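Local coordinates for protein vibralactone Cyclase (Boreostereum vibrans, PDB 6KD0) that catalyses the cyclization that forms the fused bicyclic beta-lactone of vibralactone, using an alpha/beta hydrolase fold, at residues P96-V101 and G170-G175; D123-C128 and G333-F338; Q204-P209 and L273-C278; P235-K240 and D281-E286; S260-P265 and L288-L293. One frame throughout, in Å; residues are numbered along the deposited sequence.

From the N terminus, strand 97-101 opens contact 1, which closes when the chain returns as parallel strand 171-175. Contact 2 starts within that loop, at 123-128, and closes at the C-terminal helix 321-338, so contacts 1 and 2 cross while contacts 3, 4 and 5 are nested inside contact 2. Contact 3 pairs strand 203-207 with strand 273-278 and continues the sheet of contact 1, strands 171-176 and 203-207 being neighbours. Contacts 4 and 5 open inside the loop of contact 3 and close beyond it on helix 284-296, so these three cross one another. Contact 4 joins the start of that helix to the approach of helix 239-249; contact 5 packs its middle against a loop.

Contact 1: P96-V101 and G170-G175; sequences PLLYWV and GFVIAG
Strands 97-101 and 171-175 run parallel and in register, with five backbone hydrogen bonds, the first from Leu97 N to Gly170 O and the last from Val101 N to Ala174 O. The straightest, Tyr99 N to Val172 O, measures 2.9 Å at 172°. Leu97, Tyr99, Phe171 and Ile173 share one face. Here Leu97 lies alongside Phe171, Leu97 CD1 3.4 Å from Phe171 CE1, while the rim of that ring also meets Tyr99 CB. Tyr99 CG is anti to the backbone N (chi1 -176°), which sets the ring beside Ile173, Tyr99 CD2 3.9 Å from Ile173 CD1. On the other face, Leu98 crosses Val172 obliquely, and Trp100, also anti (chi1 172°), brings its six-membered ring back toward the partner strand, Trp100 CE3 3.7 Å from Ala174 CB. Phe338 and Met334 of helix 321-338 cover this face; helix 144-158 covers the first. Such parallel central strands, with Gly175 as the first glycine of a probable GxSxG nucleophile elbow, are characteristic of the alpha/beta hydrolase fold.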
# COMPACT_ATOMS: atom_id res chain seq x y z
N PRO A 96 -19.13 -4.64 2.26
CA PRO A 96 -18.27 -3.81 1.41
C PRO A 96 -16.98 -4.55 1.07
O PRO A 96 -16.63 -5.57 1.68
CB PRO A 96 -17.99 -2.56 2.25
CG PRO A 96 -19.06 -2.57 3.34
CD PRO A 96 -19.40 -4.01 3.57
N LEU A 97 -16.26 -4.00 0.08
CA LEU A 97 -15.14 -4.68 -0.58
C LEU A 97 -13.87 -3.87 -0.36
O LEU A 97 -13.81 -2.70 -0.73
CB LEU A 97 -15.42 -4.80 -2.08
CG LEU A 97 -14.92 -6.00 -2.88
CD1 LEU A 97 -14.66 -5.65 -4.35
CD2 LEU A 97 -13.74 -6.67 -2.26
N LEU A 98 -12.85 -4.50 0.24
CA LEU A 98 -11.53 -3.90 0.40
C LEU A 98 -10.52 -4.67 -0.44
O LEU A 98 -10.36 -5.88 -0.26
CB LEU A 98 -11.10 -3.92 1.87
CG LEU A 98 -9.66 -3.49 2.14
CD1 LEU A 98 -9.47 -1.99 1.91
CD2 LEU A 98 -9.23 -3.88 3.55
N TYR A 99 -9.83 -3.98 -1.34
CA TYR A 99 -8.84 -4.61 -2.22
C TYR A 99 -7.46 -4.10 -1.79
O TYR A 99 -7.18 -2.91 -1.92
CB TYR A 99 -9.14 -4.27 -3.67
CG TYR A 99 -8.24 -4.95 -4.68
CD1 TYR A 99 -8.53 -6.24 -5.11
CD2 TYR A 99 -7.15 -4.28 -5.23
CE1 TYR A 99 -7.74 -6.88 -6.03
CE2 TYR A 99 -6.34 -4.93 -6.17
CZ TYR A 99 -6.66 -6.23 -6.56
OH TYR A 99 -5.90 -6.89 -7.50
N TRP A 100 -6.62 -5.01 -1.30
CA TRP A 100 -5.38 -4.66 -0.62
C TRP A 100 -4.18 -5.08 -1.46
O TRP A 100 -4.12 -6.22 -1.94
CB TRP A 100 -5.32 -5.31 0.77
CG TRP A 100 -3.99 -5.14 1.40
CD1 TRP A 100 -2.89 -5.95 1.24
CD2 TRP A 100 -3.56 -4.05 2.22
NE1 TRP A 100 -1.83 -5.44 1.94
CE2 TRP A 100 -2.21 -4.28 2.56
CE3 TRP A 100 -4.20 -2.91 2.73
CZ2 TRP A 100 -1.48 -3.41 3.37
CZ3 TRP A 100 -3.47 -2.04 3.54
CH2 TRP A 100 -2.12 -2.30 3.85
N VAL A 101 -3.22 -4.16 -1.64
CA VAL A 101 -2.02 -4.40 -2.45
C VAL A 101 -0.79 -4.34 -1.55
O VAL A 101 -0.41 -3.26 -1.06
CB VAL A 101 -1.90 -3.41 -3.60
CG1 VAL A 101 -0.86 -3.92 -4.62
CG2 VAL A 101 -3.25 -3.20 -4.25
N GLY A 170 -19.51 -0.26 -0.85
CA GLY A 170 -18.22 0.32 -0.53
C GLY A 170 -17.17 -0.47 -1.26
O GLY A 170 -17.24 -1.70 -1.30
N PHE A 171 -16.19 0.22 -1.84
CA PHE A 171 -15.18 -0.41 -2.68
C PHE A 171 -13.91 0.43 -2.50
O PHE A 171 -13.73 1.44 -3.18
CB PHE A 171 -15.65 -0.48 -4.13
CG PHE A 171 -14.77 -1.31 -5.03
CD1 PHE A 171 -13.79 -2.13 -4.51
CD2 PHE A 171 -14.95 -1.26 -6.41
CE1 PHE A 171 -12.99 -2.88 -5.37
CE2 PHE A 171 -14.16 -2.00 -7.26
CZ PHE A 171 -13.18 -2.81 -6.74
N VAL A 172 -13.07 0.02 -1.56
CA VAL A 172 -11.89 0.77 -1.16
C VAL A 172 -10.64 0.04 -1.65
O VAL A 172 -10.49 -1.16 -1.39
CB VAL A 172 -11.84 0.97 0.37
CG1 VAL A 172 -10.51 1.59 0.79
CG2 VAL A 172 -13.00 1.84 0.81
N ILE A 173 -9.75 0.75 -2.32
CA ILE A 173 -8.46 0.16 -2.69
C ILE A 173 -7.41 0.72 -1.75
O ILE A 173 -7.42 1.90 -1.40
CB ILE A 173 -8.10 0.41 -4.16
CG1 ILE A 173 -6.85 -0.38 -4.53
CG2 ILE A 173 -7.90 1.91 -4.43
CD1 ILE A 173 -6.62 -0.46 -6.00
N ALA A 174 -6.52 -0.16 -1.30
CA ALA A 174 -5.54 0.23 -0.30
C ALA A 174 -4.24 -0.46 -0.66
O ALA A 174 -4.26 -1.57 -1.18
CB ALA A 174 -6.00 -0.16 1.11
N GLY A 175 -3.12 0.21 -0.43
CA GLY A 175 -1.84 -0.40 -0.73
C GLY A 175 -0.73 0.17 0.12
O GLY A 175 -0.78 1.33 0.56

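Contact 2: D123-C128 and G333-F338; sequences DKLQVC and GMSWLF
In this alpha/beta hydrolase fold, the C-terminal helix 321-338 packs beside the end of helix 115-125 on one side of the central sheet, and the contact joins the two through apolar side chains. Leu125, near the end of helix 115-125, enters between Met334 and Ser335. Its two methyls divide the work: Leu125 CD2 lies 3.7 Å from Met334 CB, where the two side chains cross at about a right angle, and Leu125 CD1 lies 3.7 Å from Ser335 OG. That hydroxyl sits beside the backbone N of its own residue (chi1 -82°) and makes a weak hydrogen bond back to Ile331 O; its contact with the Leu125 methyl is packing. Gln126 then leaves the helix with positive phi, and Gln126 NE2 bonds Asp123 O at 2.9 Å, approaching in the carbonyl plane on a lone pair, with Asp123 O in the amide plane. The turn brings Val127 to face Phe338. Val127 CG1, anti to the carbonyl carbon, sits over one face of the Phe338 ring, 3.9 Å from its centroid and 14° off the normal, a CH-pi contact made tip to tip. Beneath the pair runs strand 97-101: Leu98 touches Val127, Met334 and Phe338, and Cys128 begins the next strand, 128-132, by pairing with Pro96 and Leu98. Phe338 also reaches Val172 on strand 171-176.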
# COMPACT_ATOMS: atom_id res chain seq x y z
N ASP A 123 -12.75 -8.83 10.14
CA ASP A 123 -13.66 -8.99 11.28
C ASP A 123 -13.98 -7.64 11.92
O ASP A 123 -15.13 -7.37 12.27
CB ASP A 123 -13.04 -9.96 12.28
CG ASP A 123 -13.80 -10.04 13.59
OD1 ASP A 123 -14.94 -10.55 13.57
OD2 ASP A 123 -13.24 -9.63 14.63
N LYS A 124 -12.97 -6.76 12.03
CA LYS A 124 -13.18 -5.51 12.74
C LYS A 124 -14.11 -4.59 11.97
O LYS A 124 -14.99 -3.96 12.56
CB LYS A 124 -11.84 -4.82 13.00
CG LYS A 124 -11.96 -3.38 13.48
CD LYS A 124 -11.37 -3.20 14.86
CE LYS A 124 -11.75 -1.83 15.45
NZ LYS A 124 -12.68 -1.98 16.60
N LEU A 125 -13.97 -4.53 10.65
CA LEU A 125 -14.72 -3.59 9.83
C LEU A 125 -15.97 -4.19 9.22
O LEU A 125 -16.80 -3.44 8.68
CB LEU A 125 -13.82 -3.06 8.71
CG LEU A 125 -13.07 -1.77 9.00
CD1 LEU A 125 -12.53 -1.74 10.42
CD2 LEU A 125 -11.95 -1.57 8.00
N GLN A 126 -16.10 -5.51 9.28
CA GLN A 126 -17.13 -6.23 8.54
C GLN A 126 -17.07 -5.90 7.05
O GLN A 126 -18.02 -5.40 6.45
CB GLN A 126 -18.51 -5.94 9.14
CG GLN A 126 -18.66 -6.46 10.57
CD GLN A 126 -18.63 -7.97 10.64
OE1 GLN A 126 -19.57 -8.64 10.22
NE2 GLN A 126 -17.54 -8.53 11.15
N VAL A 127 -15.90 -6.17 6.45
CA VAL A 127 -15.71 -6.05 5.01
C VAL A 127 -15.03 -7.31 4.53
O VAL A 127 -14.34 -7.98 5.29
CB VAL A 127 -14.88 -4.81 4.62
CG1 VAL A 127 -15.50 -3.52 5.17
CG2 VAL A 127 -13.44 -4.97 5.09
N CYS A 128 -15.24 -7.63 3.26
CA CYS A 128 -14.48 -8.67 2.58
C CYS A 128 -13.19 -8.06 2.06
O CYS A 128 -13.23 -7.06 1.33
CB CYS A 128 -15.27 -9.28 1.42
SG CYS A 128 -16.81 -10.06 1.95
N GLY A 333 -8.65 5.07 9.00
CA GLY A 333 -8.77 5.66 7.67
C GLY A 333 -9.63 4.81 6.76
O GLY A 333 -10.46 5.32 6.00
N MET A 334 -9.45 3.49 6.82
CA MET A 334 -10.38 2.60 6.12
C MET A 334 -11.82 2.85 6.55
O MET A 334 -12.73 2.88 5.71
CB MET A 334 -10.01 1.14 6.37
CG MET A 334 -8.67 0.75 5.74
SD MET A 334 -8.20 -0.95 6.09
CE MET A 334 -6.80 -1.09 4.95
N SER A 335 -12.05 2.95 7.86
CA SER A 335 -13.41 3.18 8.35
C SER A 335 -13.96 4.49 7.82
O SER A 335 -15.14 4.56 7.47
CB SER A 335 -13.43 3.16 9.87
OG SER A 335 -13.49 1.82 10.31
N TRP A 336 -13.13 5.54 7.76
CA TRP A 336 -13.56 6.80 7.17
C TRP A 336 -13.99 6.60 5.73
O TRP A 336 -15.09 7.01 5.33
CB TRP A 336 -12.43 7.83 7.26
CG TRP A 336 -12.72 9.09 6.50
CD1 TRP A 336 -13.76 9.96 6.69
CD2 TRP A 336 -11.95 9.61 5.40
NE1 TRP A 336 -13.68 11.00 5.79
CE2 TRP A 336 -12.58 10.81 4.98
CE3 TRP A 336 -10.79 9.19 4.75
CZ2 TRP A 336 -12.09 11.59 3.93
CZ3 TRP A 336 -10.31 9.96 3.70
CH2 TRP A 336 -10.96 11.15 3.30
N LEU A 337 -13.15 5.93 4.94
CA LEU A 337 -13.49 5.71 3.54
C LEU A 337 -14.77 4.89 3.38
O LEU A 337 -15.63 5.21 2.55
CB LEU A 337 -12.32 5.03 2.83
CG LEU A 337 -11.06 5.89 2.77
CD1 LEU A 337 -9.86 5.07 2.26
CD2 LEU A 337 -11.29 7.12 1.89
N PHE A 338 -14.92 3.83 4.17
CA PHE A 338 -16.13 3.02 4.09
C PHE A 338 -17.36 3.77 4.61
O PHE A 338 -18.48 3.44 4.22
CB PHE A 338 -15.94 1.71 4.83
CG PHE A 338 -15.17 0.66 4.05
CD1 PHE A 338 -15.66 0.17 2.85
CD2 PHE A 338 -13.96 0.18 4.53
CE1 PHE A 338 -14.96 -0.79 2.14
CE2 PHE A 338 -13.25 -0.79 3.82
CZ PHE A 338 -13.75 -1.27 2.63

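Contact 3: Q204-P209 and L273-C278; sequences QLVQYP and LFFMSC
Met276 O is gripped most tightly: Tyr208 N donates to it at 2.7 Å, nearly along the C=O axis (172°). A longer C-H...O contact comes from Gln207 CA, 3.5 Å from Met276 O. The Tyr208 bond is the last of four that pair strands 204-207 and 273-278 in parallel, part of the central sheet of the alpha/beta hydrolase fold. The side chains alternate between the two faces. On one, Leu205 lies alongside Phe274, CD1 to CD1 3.6 Å. Gln207 lies alongside Met276, Gln207 CG 3.9 Å from Met276 SD. This sulfur also lies at the edge of the Phe274 ring, in its plane. The amide of Gln207 is turned to other partners, with OE1 accepting a hydrogen bond from Gln176 NE2 and NE2 forming a weak one with Thr330 OG1. On the other face, Val206 puts CG2 in the crowded position between backbone N and carbonyl carbon, and so brings it 3.5 Å from Phe275 CD2. Pro209 meets the far end of the same ring tip to tip, CD 3.6 Å from Phe275 CZ. Past the strand, Tyr208 adopts positive phi and a crowded first torsion (chi1 42°), and its ring meets that of His311, probably the catalytic histidine. Cys278 approaches this tyrosine obliquely, a sulfur-aromatic contact with SG 3.7 Å from Tyr208 CD2.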
# COMPACT_ATOMS: atom_id res chain seq x y z
N GLN A 204 -9.67 5.33 -1.35
CA GLN A 204 -8.33 4.81 -1.52
C GLN A 204 -7.47 5.17 -0.32
O GLN A 204 -7.45 6.31 0.12
CB GLN A 204 -7.68 5.36 -2.78
CG GLN A 204 -6.23 4.96 -2.91
CD GLN A 204 -5.76 5.07 -4.33
OE1 GLN A 204 -6.15 6.00 -5.04
NE2 GLN A 204 -4.94 4.13 -4.77
N LEU A 205 -6.72 4.19 0.18
CA LEU A 205 -5.77 4.39 1.26
C LEU A 205 -4.40 3.97 0.77
O LEU A 205 -4.26 2.88 0.20
CB LEU A 205 -6.14 3.58 2.51
CG LEU A 205 -5.29 3.82 3.76
CD1 LEU A 205 -6.15 3.66 5.01
CD2 LEU A 205 -4.08 2.89 3.83
N VAL A 206 -3.38 4.80 1.00
CA VAL A 206 -2.02 4.37 0.69
C VAL A 206 -1.09 4.72 1.84
O VAL A 206 -1.30 5.69 2.58
CB VAL A 206 -1.50 4.95 -0.65
CG1 VAL A 206 -2.37 4.49 -1.81
CG2 VAL A 206 -1.43 6.46 -0.59
N GLN A 207 -0.04 3.92 1.98
CA GLN A 207 0.98 4.16 2.99
C GLN A 207 2.31 4.34 2.28
O GLN A 207 2.77 3.41 1.60
CB GLN A 207 1.05 3.01 4.00
CG GLN A 207 -0.29 2.59 4.59
CD GLN A 207 -0.24 1.24 5.30
OE1 GLN A 207 0.38 0.30 4.81
NE2 GLN A 207 -0.91 1.14 6.45
N TYR A 208 2.93 5.51 2.45
CA TYR A 208 4.28 5.86 2.02
C TYR A 208 4.67 5.26 0.66
O TYR A 208 5.69 4.57 0.58
CB TYR A 208 5.30 5.48 3.12
CG TYR A 208 5.11 4.13 3.83
CD1 TYR A 208 5.54 2.94 3.26
CD2 TYR A 208 4.52 4.05 5.10
CE1 TYR A 208 5.39 1.72 3.89
CE2 TYR A 208 4.35 2.82 5.74
CZ TYR A 208 4.79 1.66 5.14
OH TYR A 208 4.64 0.42 5.74
N PRO A 209 3.92 5.51 -0.42
CA PRO A 209 4.25 4.91 -1.75
C PRO A 209 5.32 5.68 -2.48
O PRO A 209 5.43 6.91 -2.32
CB PRO A 209 2.92 5.01 -2.51
CG PRO A 209 2.31 6.29 -1.95
CD PRO A 209 2.63 6.23 -0.46
N LEU A 273 -8.98 10.12 -0.73
CA LEU A 273 -7.65 9.57 -0.50
C LEU A 273 -7.23 9.78 0.95
O LEU A 273 -7.16 10.92 1.41
CB LEU A 273 -6.64 10.22 -1.44
CG LEU A 273 -5.18 9.87 -1.17
CD1 LEU A 273 -4.93 8.38 -1.37
CD2 LEU A 273 -4.29 10.70 -2.08
N PHE A 274 -6.89 8.69 1.63
CA PHE A 274 -6.30 8.71 2.96
C PHE A 274 -4.84 8.32 2.81
O PHE A 274 -4.53 7.18 2.41
CB PHE A 274 -7.04 7.76 3.91
CG PHE A 274 -6.62 7.87 5.36
CD1 PHE A 274 -5.55 7.14 5.85
CD2 PHE A 274 -7.34 8.65 6.25
CE1 PHE A 274 -5.18 7.22 7.19
CE2 PHE A 274 -6.98 8.75 7.59
CZ PHE A 274 -5.89 8.03 8.06
N PHE A 275 -3.94 9.25 3.11
CA PHE A 275 -2.52 9.13 2.83
C PHE A 275 -1.75 9.06 4.14
O PHE A 275 -1.97 9.89 5.04
CB PHE A 275 -2.05 10.32 1.99
CG PHE A 275 -0.76 10.08 1.27
CD1 PHE A 275 0.44 10.12 1.96
CD2 PHE A 275 -0.75 9.82 -0.10
CE1 PHE A 275 1.64 9.90 1.30
CE2 PHE A 275 0.45 9.60 -0.76
CZ PHE A 275 1.63 9.64 -0.06
N MET A 276 -0.87 8.07 4.27
CA MET A 276 -0.09 7.90 5.49
C MET A 276 1.38 7.99 5.13
O MET A 276 1.84 7.31 4.22
CB MET A 276 -0.40 6.56 6.15
CG MET A 276 -1.86 6.36 6.38
SD MET A 276 -2.20 4.82 7.23
CE MET A 276 -1.68 5.26 8.89
N SER A 277 2.12 8.82 5.86
CA SER A 277 3.51 9.12 5.55
C SER A 277 4.39 8.86 6.76
O SER A 277 3.98 9.09 7.90
CB SER A 277 3.66 10.57 5.10
OG SER A 277 4.98 10.84 4.61
N CYS A 278 5.60 8.38 6.50
CA CYS A 278 6.63 8.27 7.53
C CYS A 278 7.64 9.39 7.32
O CYS A 278 8.05 9.67 6.19
CB CYS A 278 7.33 6.91 7.48
SG CYS A 278 6.24 5.56 7.96

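Contact 4: P235-K240 and D281-E286; sequences PLLSKK and DPLRDE
Asp281, probably the acid of a Ser-His-Asp triad with Ser177 and His311, leads the segment 281-286. Asp281 CG is anti to the backbone N (chi1 -177°), and the two carboxylate oxygens have separate tasks: OD1 accepts Leu283 N at 3.0 Å, a capping bond met from above the carboxylate plane, while OD2 bonds His311 ND1. The methyl CD2 of Leu237 lies 3.6 Å from Asp281 OD1, bringing apolar packing up to the carboxylate. Pro282 follows in a type I turn; Pro282 CD lies 3.2 Å from Leu237 O and Pro282 CG 3.9 Å from Leu237 CG. Leu283 crosses Leu237 at about a right angle, Leu283 CD1 3.8 Å from Leu237 CD2, so Leu237, its CG anti to the backbone N (chi1 -179°), touches three consecutive residues. Arg284 then grips Asp285 side-on, NE to OD1 at 2.9 Å and NH2 to OD2 at 3.2 Å, and NH2 also forms a salt bridge with Glu230. Glu286 OE1 accepts from Thr211 N and Cys212 N. Val242 on helix 239-249 touches Leu237, Pro282 and Leu283, and Met228 of helix 227-230 packs on Pro282, in the turn between strand 273-278 and helix 284-296.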
# COMPACT_ATOMS: atom_id res chain seq x y z
N PRO A 235 17.07 4.66 8.22
CA PRO A 235 16.82 3.25 8.52
C PRO A 235 15.80 2.65 7.56
O PRO A 235 14.84 3.30 7.15
CB PRO A 235 16.27 3.28 9.95
CG PRO A 235 16.80 4.55 10.53
CD PRO A 235 16.81 5.52 9.38
N LEU A 236 16.04 1.38 7.19
CA LEU A 236 15.11 0.50 6.48
C LEU A 236 14.92 0.87 5.01
O LEU A 236 14.42 0.05 4.25
CB LEU A 236 13.74 0.45 7.18
CG LEU A 236 13.68 0.04 8.66
CD1 LEU A 236 12.24 -0.00 9.12
CD2 LEU A 236 14.37 -1.31 8.90
N LEU A 237 15.28 2.08 4.59
CA LEU A 237 15.22 2.42 3.17
C LEU A 237 16.15 3.58 2.85
O LEU A 237 15.91 4.72 3.27
CB LEU A 237 13.78 2.78 2.74
CG LEU A 237 13.65 3.12 1.25
CD1 LEU A 237 13.98 1.90 0.37
CD2 LEU A 237 12.24 3.65 0.93
N SER A 238 17.21 3.31 2.11
CA SER A 238 18.17 4.32 1.69
C SER A 238 17.83 4.77 0.27
O SER A 238 17.08 4.10 -0.45
CB SER A 238 19.59 3.76 1.76
OG SER A 238 19.75 2.70 0.83
N LYS A 239 18.34 5.95 -0.09
CA LYS A 239 18.28 6.41 -1.48
C LYS A 239 18.87 5.38 -2.44
O LYS A 239 18.31 5.11 -3.51
CB LYS A 239 19.04 7.74 -1.61
CG LYS A 239 19.29 8.18 -3.04
CD LYS A 239 19.91 9.58 -3.07
CE LYS A 239 19.86 10.17 -4.47
NZ LYS A 239 21.08 9.85 -5.26
N LYS A 240 20.01 4.81 -2.07
CA LYS A 240 20.61 3.77 -2.89
C LYS A 240 19.62 2.64 -3.16
O LYS A 240 19.53 2.13 -4.29
CB LYS A 240 21.87 3.25 -2.19
CG LYS A 240 22.61 2.15 -2.94
CD LYS A 240 23.86 1.75 -2.18
CE LYS A 240 24.63 0.68 -2.93
NZ LYS A 240 25.90 0.29 -2.25
N ASP A 281 12.30 9.11 5.76
CA ASP A 281 12.04 8.25 4.61
C ASP A 281 12.41 9.03 3.35
O ASP A 281 11.89 10.13 3.13
CB ASP A 281 10.55 7.84 4.62
CG ASP A 281 10.16 6.87 3.51
OD1 ASP A 281 10.97 6.59 2.59
OD2 ASP A 281 9.02 6.38 3.57
N PRO A 282 13.33 8.51 2.52
CA PRO A 282 13.66 9.22 1.27
C PRO A 282 12.48 9.39 0.33
O PRO A 282 12.45 10.36 -0.45
CB PRO A 282 14.75 8.32 0.64
CG PRO A 282 14.49 6.96 1.23
CD PRO A 282 14.07 7.24 2.65
N LEU A 283 11.50 8.49 0.38
CA LEU A 283 10.30 8.59 -0.45
C LEU A 283 9.25 9.55 0.11
O LEU A 283 8.15 9.65 -0.46
CB LEU A 283 9.66 7.20 -0.61
CG LEU A 283 10.43 6.13 -1.37
CD1 LEU A 283 9.58 4.85 -1.53
CD2 LEU A 283 10.90 6.64 -2.72
N ARG A 284 9.54 10.23 1.22
CA ARG A 284 8.51 11.04 1.86
C ARG A 284 7.99 12.13 0.94
O ARG A 284 6.78 12.30 0.77
CB ARG A 284 9.05 11.65 3.16
CG ARG A 284 8.06 12.55 3.88
CD ARG A 284 8.77 13.42 4.94
NE ARG A 284 9.60 14.47 4.33
CZ ARG A 284 10.81 14.83 4.75
NH1 ARG A 284 11.38 14.22 5.78
NH2 ARG A 284 11.46 15.80 4.12
N ASP A 285 8.90 12.90 0.33
CA ASP A 285 8.47 14.12 -0.33
C ASP A 285 7.76 13.86 -1.66
O ASP A 285 6.84 14.60 -2.01
CB ASP A 285 9.65 15.07 -0.49
CG ASP A 285 10.03 15.75 0.83
OD1 ASP A 285 9.19 15.77 1.77
OD2 ASP A 285 11.16 16.24 0.95
N GLU A 286 8.12 12.81 -2.41
CA GLU A 286 7.33 12.53 -3.61
C GLU A 286 5.92 12.08 -3.26
O GLU A 286 4.98 12.34 -4.01
CB GLU A 286 8.04 11.51 -4.51
CG GLU A 286 8.18 10.11 -3.93
CD GLU A 286 9.11 9.27 -4.78
OE1 GLU A 286 8.63 8.36 -5.51
OE2 GLU A 286 10.33 9.54 -4.75

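Contact 5: S260-P265 and L288-L293; sequences SPLLFP and LLYHAL
The Tyr290 ring meets the segment 260-265 along its edge: Pro261 O and Leu262 CA both lie close to the ring plane, with Pro261 O 3.9 Å from Tyr290 CE2 and Leu262 CA 4.0 Å from Tyr290 CD2. His267 joins the same ring edge-to-face, and its NE2 hydrogen-bonds Leu262 O, so the imidazole ties the two sides together. Phe264 has Pro261 O at its own edge, in plane, and stacks on His188. The greatest burial belongs to Leu262, which projects from the short 3-10 segment 261-263 into the side of helix 284-296. Its CG is anti to the backbone N (chi1 -171°), which spreads its two methyls over Leu289, Tyr290 and Leu293. Leu262 CD1 touches the backbone at Tyr290 CA at 3.6 Å and meets Leu293 CD1 at the same distance, while Leu262 CD2 lies 3.9 Å from Leu289 CD2. Both Leu289 and Leu293 cross Leu262 at about a right angle, and, one helical turn apart, they flank its branched end with Tyr290. The contact is apolar apart from the ring edge facing the carbonyl. Leu184 of helix 178-192 touches both Pro261 and Tyr290. The loop between helix 239-249 and strand 273-278 is thus laid against helix 284-296, one of the helices that flank the central sheet in the alpha/beta hydrolase fold.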
# COMPACT_ATOMS: atom_id res chain seq x y z
N SER A 260 5.07 5.79 -13.13
CA SER A 260 5.14 6.98 -12.29
C SER A 260 3.75 7.58 -12.18
O SER A 260 3.39 8.44 -12.99
CB SER A 260 6.11 8.00 -12.89
OG SER A 260 7.41 7.48 -12.95
N PRO A 261 2.95 7.19 -11.19
CA PRO A 261 1.56 7.67 -11.13
C PRO A 261 1.44 9.18 -10.93
O PRO A 261 0.38 9.73 -11.24
CB PRO A 261 0.96 6.90 -9.95
CG PRO A 261 2.16 6.47 -9.13
CD PRO A 261 3.22 6.18 -10.14
N LEU A 262 2.46 9.84 -10.38
CA LEU A 262 2.50 11.29 -10.31
C LEU A 262 2.23 11.94 -11.66
O LEU A 262 1.67 13.05 -11.72
CB LEU A 262 3.86 11.76 -9.79
CG LEU A 262 4.03 13.23 -9.44
CD1 LEU A 262 3.37 13.52 -8.09
CD2 LEU A 262 5.51 13.61 -9.40
N LEU A 263 2.59 11.26 -12.75
CA LEU A 263 2.62 11.83 -14.09
C LEU A 263 1.37 11.54 -14.93
O LEU A 263 1.37 11.83 -16.13
CB LEU A 263 3.86 11.33 -14.84
CG LEU A 263 5.19 11.58 -14.11
CD1 LEU A 263 6.37 11.10 -14.93
CD2 LEU A 263 5.35 13.07 -13.77
N PHE A 264 0.33 10.95 -14.35
CA PHE A 264 -0.94 10.90 -15.07
C PHE A 264 -1.36 12.32 -15.46
O PHE A 264 -1.21 13.25 -14.66
CB PHE A 264 -2.05 10.26 -14.23
CG PHE A 264 -2.07 8.77 -14.31
CD1 PHE A 264 -2.67 8.13 -15.38
CD2 PHE A 264 -1.44 8.00 -13.34
CE1 PHE A 264 -2.68 6.75 -15.46
CE2 PHE A 264 -1.44 6.62 -13.42
CZ PHE A 264 -2.06 5.99 -14.49
N PRO A 265 -1.86 12.52 -16.68
CA PRO A 265 -2.26 13.87 -17.11
C PRO A 265 -3.27 14.52 -16.19
O PRO A 265 -3.24 15.75 -16.03
CB PRO A 265 -2.84 13.63 -18.51
CG PRO A 265 -2.20 12.35 -18.98
CD PRO A 265 -1.99 11.52 -17.75
N LEU A 288 4.29 13.27 -0.48
CA LEU A 288 3.63 14.52 -0.11
C LEU A 288 3.26 15.33 -1.35
O LEU A 288 2.19 15.95 -1.41
CB LEU A 288 4.53 15.32 0.82
CG LEU A 288 4.83 14.69 2.19
CD1 LEU A 288 5.71 15.62 3.01
CD2 LEU A 288 3.53 14.38 2.90
N LEU A 289 4.11 15.30 -2.37
CA LEU A 289 3.82 16.00 -3.61
C LEU A 289 2.61 15.40 -4.30
O LEU A 289 1.72 16.12 -4.76
CB LEU A 289 5.04 15.95 -4.52
CG LEU A 289 4.88 16.50 -5.92
CD1 LEU A 289 4.52 17.98 -5.84
CD2 LEU A 289 6.19 16.28 -6.68
N TYR A 290 2.56 14.05 -4.38
CA TYR A 290 1.42 13.39 -5.01
C TYR A 290 0.13 13.76 -4.28
O TYR A 290 -0.88 14.10 -4.91
CB TYR A 290 1.62 11.86 -5.02
CG TYR A 290 0.44 11.10 -5.63
CD1 TYR A 290 -0.69 10.78 -4.86
CD2 TYR A 290 0.44 10.76 -6.97
CE1 TYR A 290 -1.76 10.13 -5.41
CE2 TYR A 290 -0.64 10.10 -7.54
CZ TYR A 290 -1.73 9.80 -6.76
OH TYR A 290 -2.80 9.15 -7.32
N HIS A 291 0.18 13.76 -2.95
CA HIS A 291 -0.99 14.14 -2.17
C HIS A 291 -1.40 15.59 -2.44
O HIS A 291 -2.60 15.90 -2.52
CB HIS A 291 -0.68 13.93 -0.69
CG HIS A 291 -1.68 14.57 0.21
ND1 HIS A 291 -1.45 15.80 0.81
CD2 HIS A 291 -2.89 14.16 0.64
CE1 HIS A 291 -2.48 16.12 1.56
NE2 HIS A 291 -3.36 15.13 1.49
N ALA A 292 -0.42 16.49 -2.55
CA ALA A 292 -0.71 17.90 -2.83
C ALA A 292 -1.39 18.04 -4.18
O ALA A 292 -2.37 18.79 -4.32
CB ALA A 292 0.58 18.72 -2.78
N LEU A 293 -0.89 17.33 -5.19
CA LEU A 293 -1.49 17.41 -6.53
C LEU A 293 -2.90 16.85 -6.53
O LEU A 293 -3.78 17.37 -7.24
CB LEU A 293 -0.64 16.67 -7.55
CG LEU A 293 0.70 17.29 -7.93
CD1 LEU A 293 1.37 16.39 -8.92
CD2 LEU A 293 0.50 18.68 -8.53